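Local atomic coordinates of Red carotenoid protein (RCP) (Nostoc sp., PDB entry 5FCY), a protein that binds carotenoids, among them beta-carotene, as a small soluble all-helical protein of cyanobacteria and probably serves in photoprotection. Residues 74-77 against 78-82; 83-86 against 87-91. All coordinates share one frame; numbering follows the deposited sequence.

Contact 1: 74-77 against 78-82; sequences LQRD and LIRRV. With BCR (beta-carotene), chain B.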
ATOM      1  N   LEU A  74       3.917   4.080 -10.311  1.00 45.93           N
ATOM      2  CA  LEU A  74       4.887   3.733  -9.278  1.00 44.61           C
ATOM      3  C   LEU A  74       4.298   2.732  -8.292  1.00 42.72           C
ATOM      4  O   LEU A  74       4.900   1.689  -8.016  1.00 41.83           O
ATOM      5  CB  LEU A  74       5.352   4.989  -8.542  1.00 44.57           C
ATOM      6  CG  LEU A  74       6.299   4.722  -7.369  1.00 43.27           C
ATOM      7  CD1 LEU A  74       7.658   4.250  -7.866  1.00 42.64           C
ATOM      8  CD2 LEU A  74       6.436   5.952  -6.503  1.00 44.57           C
ATOM      9  N   GLN A  75       3.125   3.044  -7.738  1.00 42.86           N
ATOM     10  CA  GLN A  75       2.513   2.155  -6.757  1.00 41.88           C
ATOM     11  C   GLN A  75       2.296   0.766  -7.343  1.00 41.21           C
ATOM     12  O   GLN A  75       2.557  -0.244  -6.681  1.00 40.44           O
ATOM     13  CB  GLN A  75       1.195   2.750  -6.264  1.00 41.13           C
ATOM     14  CG  GLN A  75       1.345   4.127  -5.647  1.00 41.52           C
ATOM     15  CD  GLN A  75       0.020   4.716  -5.205  1.00 42.72           C
ATOM     16  OE1 GLN A  75      -0.638   4.193  -4.305  1.00 42.24           O
ATOM     17  NE2 GLN A  75      -0.380   5.809  -5.844  1.00 44.58           N
ATOM     18  N   ARG A  76       1.822   0.696  -8.588  1.00 42.84           N
ATOM     19  CA  ARG A  76       1.749  -0.583  -9.287  1.00 43.35           C
ATOM     20  C   ARG A  76       3.127  -1.223  -9.394  1.00 42.94           C
ATOM     21  O   ARG A  76       3.300  -2.412  -9.106  1.00 42.29           O
ATOM     22  CB  ARG A  76       1.153  -0.386 -10.679  1.00 45.19           C
ATOM     23  CG  ARG A  76      -0.249   0.188 -10.694  1.00 45.18           C
ATOM     24  CD  ARG A  76      -0.646   0.581 -12.105  1.00 46.30           C
ATOM     25  NE  ARG A  76      -2.092   0.559 -12.305  1.00 45.75           N
ATOM     26  CZ  ARG A  76      -2.687   0.828 -13.461  1.00 45.03           C
ATOM     27  NH1 ARG A  76      -1.963   1.142 -14.526  1.00 46.10           N
ATOM     28  NH2 ARG A  76      -4.007   0.785 -13.556  1.00 44.42           N
ATOM     29  N   ASP A  77       4.125  -0.441  -9.820  1.00 42.91           N
ATOM     30  CA  ASP A  77       5.475  -0.967  -9.980  1.00 43.16           C
ATOM     31  C   ASP A  77       6.053  -1.458  -8.658  1.00 42.31           C
ATOM     32  O   ASP A  77       6.875  -2.380  -8.647  1.00 42.01           O
ATOM     33  CB  ASP A  77       6.380   0.102 -10.590  1.00 43.72           C
ATOM     34  CG  ASP A  77       6.103   0.334 -12.066  1.00 45.30           C
ATOM     35  OD1 ASP A  77       5.566  -0.577 -12.731  1.00 46.99           O
ATOM     36  OD2 ASP A  77       6.429   1.430 -12.567  1.00 45.85           O
ATOM     37  N   LEU A  78       5.643  -0.861  -7.535  1.00 41.40           N
ATOM     38  CA  LEU A  78       6.114  -1.343  -6.241  1.00 40.68           C
ATOM     39  C   LEU A  78       5.506  -2.700  -5.910  1.00 40.07           C
ATOM     40  O   LEU A  78       6.185  -3.571  -5.355  1.00 39.82           O
ATOM     41  CB  LEU A  78       5.786  -0.331  -5.142  1.00 40.28           C
ATOM     42  CG  LEU A  78       6.444   1.049  -5.235  1.00 39.39           C
ATOM     43  CD1 LEU A  78       6.093   1.875  -4.010  1.00 38.75           C
ATOM     44  CD2 LEU A  78       7.952   0.948  -5.402  1.00 39.07           C
ATOM     45  N   ILE A  79       4.230  -2.900  -6.245  1.00 40.56           N
ATOM     46  CA  ILE A  79       3.590  -4.184  -5.980  1.00 40.65           C
ATOM     47  C   ILE A  79       4.112  -5.247  -6.937  1.00 41.49           C
ATOM     48  O   ILE A  79       4.203  -6.426  -6.576  1.00 41.26           O
ATOM     49  CB  ILE A  79       2.058  -4.038  -6.059  1.00 40.53           C
ATOM     50  CG1 ILE A  79       1.564  -3.112  -4.941  1.00 39.43           C
ATOM     51  CG2 ILE A  79       1.376  -5.410  -5.973  1.00 39.45           C
ATOM     52  CD1 ILE A  79       0.064  -2.884  -4.916  1.00 38.58           C
ATOM     53  N   ARG A  80       4.466  -4.858  -8.161  1.00 42.23           N
ATOM     54  CA  ARG A  80       4.983  -5.790  -9.154  1.00 42.84           C
ATOM     55  C   ARG A  80       6.481  -6.045  -9.014  1.00 43.27           C
ATOM     56  O   ARG A  80       7.032  -6.824  -9.799  1.00 44.68           O
ATOM     57  CB  ARG A  80       4.700  -5.265 -10.563  1.00 44.38           C
ATOM     58  CG  ARG A  80       3.247  -4.933 -10.854  1.00 46.69           C
ATOM     59  CD  ARG A  80       3.152  -3.977 -12.039  1.00 48.68           C
ATOM     60  NE  ARG A  80       1.775  -3.639 -12.383  1.00 50.04           N
ATOM     61  CZ  ARG A  80       1.416  -2.976 -13.480  1.00 52.38           C
ATOM     62  NH1 ARG A  80       2.334  -2.575 -14.350  1.00 54.97           N
ATOM     63  NH2 ARG A  80       0.138  -2.715 -13.713  1.00 52.71           N
ATOM     64  N   ARG A  81       7.152  -5.413  -8.051  1.00 42.31           N
ATOM     65  CA  ARG A  81       8.594  -5.575  -7.863  1.00 42.44           C
ATOM     66  C   ARG A  81       9.384  -5.119  -9.092  1.00 43.87           C
ATOM     67  O   ARG A  81      10.449  -5.663  -9.395  1.00 45.04           O
ATOM     68  CB  ARG A  81       8.951  -7.026  -7.512  1.00 42.78           C
ATOM     69  CG  ARG A  81       8.998  -7.342  -6.025  1.00 41.69           C
ATOM     70  CD  ARG A  81       7.621  -7.567  -5.427  1.00 41.16           C
ATOM     71  NE  ARG A  81       7.660  -8.560  -4.356  1.00 40.94           N
ATOM     72  CZ  ARG A  81       6.624  -8.875  -3.583  1.00 40.98           C
ATOM     73  NH1 ARG A  81       5.454  -8.269  -3.748  1.00 39.11           N
ATOM     74  NH2 ARG A  81       6.761  -9.799  -2.640  1.00 41.23           N
ATOM     75  N   VAL A  82       8.879  -4.115  -9.811  1.00 43.39           N
ATOM     76  CA  VAL A  82       9.583  -3.612 -10.984  1.00 43.78           C
ATOM     77  C   VAL A  82      10.906  -2.989 -10.559  1.00 43.90           C
ATOM     78  O   VAL A  82      11.027  -2.391  -9.482  1.00 43.47           O
ATOM     79  CB  VAL A  82       8.717  -2.596 -11.751  1.00 45.57           C
ATOM     80  CG1 VAL A  82       9.467  -2.045 -12.964  1.00 46.07           C
ATOM     81  CG2 VAL A  82       7.421  -3.236 -12.181  1.00 46.43           C
TER
HETATM   82  C1  BCR B 201      -6.880   3.482 -10.004  1.00 47.63           C
HETATM   83  C2  BCR B 201      -8.147   3.141 -10.785  1.00 46.46           C
HETATM   84  C3  BCR B 201      -8.456   1.649 -10.848  1.00 46.42           C
HETATM   85  C4  BCR B 201      -8.020   0.931  -9.577  1.00 46.21           C
HETATM   86  C5  BCR B 201      -7.833   1.923  -8.457  1.00 47.04           C
HETATM   87  C6  BCR B 201      -6.921   2.883  -8.611  1.00 46.71           C
HETATM   88  C7  BCR B 201      -5.989   3.381  -7.547  1.00 46.24           C
HETATM   89  C8  BCR B 201      -5.903   2.940  -6.274  1.00 46.34           C
HETATM   90  C9  BCR B 201      -4.923   3.518  -5.305  1.00 45.73           C
HETATM   91  C10 BCR B 201      -4.921   3.067  -4.024  1.00 44.88           C
HETATM   92  C11 BCR B 201      -4.012   3.535  -2.962  1.00 45.38           C
HETATM   93  C33 BCR B 201      -8.717   1.825  -7.259  1.00 48.18           C
HETATM   94  C31 BCR B 201      -6.763   5.005  -9.973  1.00 48.20           C
HETATM   95  C32 BCR B 201      -5.699   2.878 -10.744  1.00 48.49           C
HETATM   96  C34 BCR B 201      -3.981   4.585  -5.796  1.00 45.94           C
HETATM   97  C12 BCR B 201      -4.082   3.005  -1.730  1.00 45.32           C
HETATM   98  C13 BCR B 201      -3.189   3.426  -0.619  1.00 45.46           C
HETATM   99  C14 BCR B 201      -3.335   2.840   0.600  1.00 44.90           C
HETATM  100  C15 BCR B 201      -2.523   3.149   1.786  1.00 44.04           C
HETATM  101  C16 BCR B 201      -2.735   2.545   2.965  1.00 44.19           C
HETATM  102  C17 BCR B 201      -1.892   2.895   4.118  1.00 44.43           C
HETATM  103  C18 BCR B 201      -2.024   2.359   5.348  1.00 44.65           C
HETATM  104  C19 BCR B 201      -1.076   2.816   6.399  1.00 44.35           C
HETATM  105  C20 BCR B 201      -1.032   2.319   7.642  1.00 44.61           C
HETATM  106  C21 BCR B 201      -0.049   2.837   8.605  1.00 44.99           C
HETATM  107  C22 BCR B 201       0.028   2.406   9.879  1.00 44.69           C
HETATM  108  C23 BCR B 201       1.051   3.031  10.766  1.00 45.32           C
HETATM  109  C24 BCR B 201       1.147   2.765  12.075  1.00 46.00           C
HETATM  110  C25 BCR B 201       2.154   3.395  12.978  1.00 47.62           C
HETATM  111  C26 BCR B 201       3.017   4.335  12.589  1.00 47.67           C
HETATM  112  C27 BCR B 201       4.496   4.066  12.741  1.00 47.13           C
HETATM  113  C28 BCR B 201       4.709   3.083  13.885  1.00 47.13           C
HETATM  114  C29 BCR B 201       3.653   3.261  14.970  1.00 46.08           C
HETATM  115  C30 BCR B 201       2.245   2.994  14.435  1.00 46.68           C
HETATM  116  C35 BCR B 201      -2.153   4.476  -0.912  1.00 45.98           C
HETATM  117  C36 BCR B 201      -3.102   1.341   5.602  1.00 45.66           C
HETATM  118  C37 BCR B 201      -0.938   1.348  10.334  1.00 44.79           C
HETATM  119  C38 BCR B 201       2.551   5.684  12.100  1.00 47.33           C
HETATM  120  C39 BCR B 201       1.226   3.818  15.209  1.00 46.53           C
HETATM  121  C40 BCR B 201       1.936   1.514  14.630  1.00 45.95           C

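Contact 2: 83-86 against 87-91; sequences DNQL and SREYG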
ATOM      1  N   ASP A  83      11.909  -3.116 -11.424  1.00 44.43           N
ATOM      2  CA  ASP A  83      13.264  -2.654 -11.136  1.00 44.85           C
ATOM      3  C   ASP A  83      13.467  -1.297 -11.801  1.00 44.49           C
ATOM      4  O   ASP A  83      13.811  -1.216 -12.983  1.00 44.76           O
ATOM      5  CB  ASP A  83      14.295  -3.668 -11.620  1.00 44.76           C
ATOM      6  CG  ASP A  83      15.699  -3.341 -11.150  1.00 45.42           C
ATOM      7  OD1 ASP A  83      15.935  -2.191 -10.725  1.00 44.87           O
ATOM      8  OD2 ASP A  83      16.569  -4.237 -11.205  1.00 46.87           O
ATOM      9  N   ASN A  84      13.257  -0.231 -11.034  1.00 43.58           N
ATOM     10  CA  ASN A  84      13.559   1.119 -11.475  1.00 44.27           C
ATOM     11  C   ASN A  84      14.165   1.872 -10.298  1.00 43.76           C
ATOM     12  O   ASN A  84      14.334   1.322  -9.205  1.00 43.26           O
ATOM     13  CB  ASN A  84      12.309   1.814 -12.032  1.00 44.04           C
ATOM     14  CG  ASN A  84      11.196   1.925 -11.013  1.00 43.46           C
ATOM     15  OD1 ASN A  84      11.422   2.287  -9.860  1.00 43.57           O
ATOM     16  ND2 ASN A  84       9.980   1.608 -11.437  1.00 43.99           N
ATOM     17  N   GLN A  85      14.499   3.144 -10.523  1.00 44.01           N
ATOM     18  CA  GLN A  85      15.196   3.917  -9.500  1.00 44.11           C
ATOM     19  C   GLN A  85      14.342   4.068  -8.246  1.00 43.25           C
ATOM     20  O   GLN A  85      14.811   3.825  -7.128  1.00 42.39           O
ATOM     21  CB  GLN A  85      15.591   5.285 -10.060  1.00 44.24           C
ATOM     22  CG  GLN A  85      16.355   6.169  -9.085  1.00 45.42           C
ATOM     23  CD  GLN A  85      17.661   5.546  -8.616  1.00 46.96           C
ATOM     24  OE1 GLN A  85      18.266   4.738  -9.321  1.00 47.05           O
ATOM     25  NE2 GLN A  85      18.096   5.917  -7.417  1.00 46.72           N
ATOM     26  N   LEU A  86      13.079   4.466  -8.413  1.00 43.02           N
ATOM     27  CA  LEU A  86      12.218   4.688  -7.255  1.00 42.53           C
ATOM     28  C   LEU A  86      11.954   3.389  -6.501  1.00 41.25           C
ATOM     29  O   LEU A  86      11.952   3.374  -5.265  1.00 40.29           O
ATOM     30  CB  LEU A  86      10.903   5.328  -7.703  1.00 42.94           C
ATOM     31  CG  LEU A  86      11.024   6.726  -8.312  1.00 43.70           C
ATOM     32  CD1 LEU A  86       9.721   7.128  -8.982  1.00 44.12           C
ATOM     33  CD2 LEU A  86      11.414   7.744  -7.249  1.00 44.35           C
ATOM     34  N   SER A  87      11.732   2.288  -7.225  1.00 41.77           N
ATOM     35  CA  SER A  87      11.509   1.003  -6.569  1.00 41.29           C
ATOM     36  C   SER A  87      12.745   0.554  -5.803  1.00 40.39           C
ATOM     37  O   SER A  87      12.634  -0.068  -4.741  1.00 39.34           O
ATOM     38  CB  SER A  87      11.115  -0.052  -7.600  1.00 41.66           C
ATOM     39  OG  SER A  87       9.850   0.235  -8.164  1.00 42.49           O
ATOM     40  N   ARG A  88      13.933   0.849  -6.332  1.00 41.03           N
ATOM     41  CA  ARG A  88      15.160   0.527  -5.613  1.00 41.00           C
ATOM     42  C   ARG A  88      15.244   1.309  -4.308  1.00 39.68           C
ATOM     43  O   ARG A  88      15.538   0.743  -3.250  1.00 39.44           O
ATOM     44  CB  ARG A  88      16.376   0.804  -6.498  1.00 41.62           C
ATOM     45  CG  ARG A  88      16.671  -0.302  -7.498  1.00 41.58           C
ATOM     46  CD  ARG A  88      17.899   0.004  -8.337  1.00 43.27           C
ATOM     47  NE  ARG A  88      17.588   0.009  -9.767  1.00 44.29           N
ATOM     48  CZ  ARG A  88      17.630   1.073 -10.568  1.00 44.83           C
ATOM     49  NH1 ARG A  88      17.991   2.269 -10.118  1.00 44.46           N
ATOM     50  NH2 ARG A  88      17.315   0.935 -11.847  1.00 46.48           N
ATOM     51  N   GLU A  89      14.977   2.616  -4.362  1.00 39.76           N
ATOM     52  CA  GLU A  89      14.964   3.415  -3.141  1.00 40.14           C
ATOM     53  C   GLU A  89      13.982   2.842  -2.127  1.00 39.47           C
ATOM     54  O   GLU A  89      14.324   2.650  -0.955  1.00 38.74           O
ATOM     55  CB  GLU A  89      14.619   4.868  -3.463  1.00 41.24           C
ATOM     56  CG  GLU A  89      15.770   5.647  -4.075  1.00 43.00           C
ATOM     57  CD  GLU A  89      15.409   7.089  -4.363  1.00 43.60           C
ATOM     58  OE1 GLU A  89      14.449   7.597  -3.746  1.00 43.72           O
ATOM     59  OE2 GLU A  89      16.083   7.712  -5.211  1.00 44.21           O
ATOM     60  N   TYR A  90      12.753   2.561  -2.561  1.00 38.44           N
ATOM     61  CA  TYR A  90      11.793   1.906  -1.683  1.00 37.80           C
ATOM     62  C   TYR A  90      12.386   0.629  -1.098  1.00 37.63           C
ATOM     63  O   TYR A  90      12.459   0.460   0.124  1.00 36.97           O
ATOM     64  CB  TYR A  90      10.504   1.604  -2.452  1.00 37.92           C
ATOM     65  CG  TYR A  90       9.416   0.978  -1.609  1.00 36.65           C
ATOM     66  CD1 TYR A  90       9.451  -0.370  -1.283  1.00 36.15           C
ATOM     67  CD2 TYR A  90       8.352   1.735  -1.147  1.00 36.40           C
ATOM     68  CE1 TYR A  90       8.464  -0.942  -0.516  1.00 35.90           C
ATOM     69  CE2 TYR A  90       7.358   1.170  -0.381  1.00 36.17           C
ATOM     70  CZ  TYR A  90       7.418  -0.168  -0.067  1.00 36.15           C
ATOM     71  OH  TYR A  90       6.429  -0.733   0.698  1.00 35.69           O
ATOM     72  N   GLY A  91      12.832  -0.278  -1.970  1.00 38.39           N
ATOM     73  CA  GLY A  91      13.329  -1.570  -1.531  1.00 38.20           C
ATOM     74  C   GLY A  91      14.486  -1.490  -0.557  1.00 38.09           C
ATOM     75  O   GLY A  91      14.749  -2.464   0.157  1.00 38.33           O
TER

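Contact 1: 74-77 against 78-82
Arg76 and Arg80 share the same first torsion, CG anti to the carbonyl carbon (chi1 near -60° in both), and both chains then run extended from CG to NE, which lays them side by side, one helical turn apart and pointing the same way. Their guanidinium planes are turned only 17° from each other. What touches is apolar on one side: CB of Arg76 sits over one face of the Arg80 guanidinium, toward its rim, 3.7 Å from Arg80 NE. The two like charges run close, yet Arg76 is balanced by a salt bridge from its NH2 to Asp24, while the Arg80 guanidinium has Asp77 OD1 nearby, well out of its plane and beyond salt-bridge range; that oxygen is hydrogen-bonded to Gln73. Leu74 and Leu78 meet through their methyls, CD1 of the former 4.1 Å from CD2 of the latter, on the flank that faces helix 85-91. Here helix 68-79 comes to its end in a Schellman motif. Arg81 takes a positive phi of 61°, the chain turns back, and Val82 N bonds Asp77 O at 2.9 Å; the bond from Arg81 N to Leu78 O is weak. The turn also brings Val82 back against Asp77, where CG2 packs beside the carboxylate. Ahead of it the ordinary helical bonds persist, Leu78 N to Leu74 O and Arg80 N to Arg76 O. Gln75 and Arg76 line the beta-carotene pocket. Gln75 extends to another side of the helix, toward the carotenoid, its OE1 3.7 Å from the methyl C34 of beta-carotene, while its NE2 bonds weakly to Gln71 O. Arg76 NH2 approaches another methyl of the same pigment, C32, at 3.9 Å.

Contact 2: 83-86 against 87-91
Asn84 and Ser87 bracket the first turn of helix 85-91: the chain is extended at Asn84 and turns helical from Gln85 on. Backbone bonds follow at once, from Arg88 N to Asn84 O, Glu89 N to Gln85 O and Tyr90 N to Leu86 O. Asn84 is the N-cap. With its CG placed between the backbone N and the carbonyl carbon (chi1 60°), the side chain curls back over the turn, and OD1 accepts from Ser87 N at 2.7 Å in a nearly straight bond (169°). Ser87 OG lies 3.1 Å from Asn84 OD1. Were Asn84 replaced by an alanine, the Ser87 amide would probably lose its capping acceptor and the start of the helix would be less firmly fixed. Arg88 folds back along this end, its chain bent at chi3. Its NE forms a salt bridge with Asp83 OD1 at 2.9 Å, the oxygen lying 18° out of the guanidinium plane and the carboxylate turned steeply to it. One guanidinium face lies against the Asn84-Gln85 peptide, with Asn84 C over its centre. Gln85 reaches the edge of the same group, OE1 close to Arg88 NH1 but at an angle too poor for a hydrogen bond; its NE2 instead makes a weak bond, 3.5 Å long, to Glu89 OE2 one turn on. Tyr90 directs its ring away from this turn, into the interior, where its hydroxyl bonds Val150 O and Trp102 NE1 and its ring meets that of Trp102 steeply. The acidic Asp83 and the capping amide oxygen of Asn84 both lie at the helix N-terminus, where the partial positive charge of the dipole would favour them, and Asp83 probably offsets the less favourable charge of Arg88 there.

Overall arrangement
Contact 1 closes at Val82 and contact 2 opens at Asp83, so together they trace the end of helix 68-79, the short turn, and the start of helix 85-91. Their centres are 9 Å apart, on the same side of the chain's centre, within the region matching the orange carotenoid protein N-terminal family. The two helices also pack directly: Leu74 CD1 meets Leu86 CB at 3.4 Å, and Leu78 CD1 meets Tyr90 CD2 at 3.6 Å. A Schellman end followed by an asparagine N-cap thus defines the corner between them. Contact 1 reaches the beta-carotene itself, whereas in contact 2 the Tyr90 side chain stays about 10 Å from it, consistent with helix 85-91 lying a layer further from the pigment at this point.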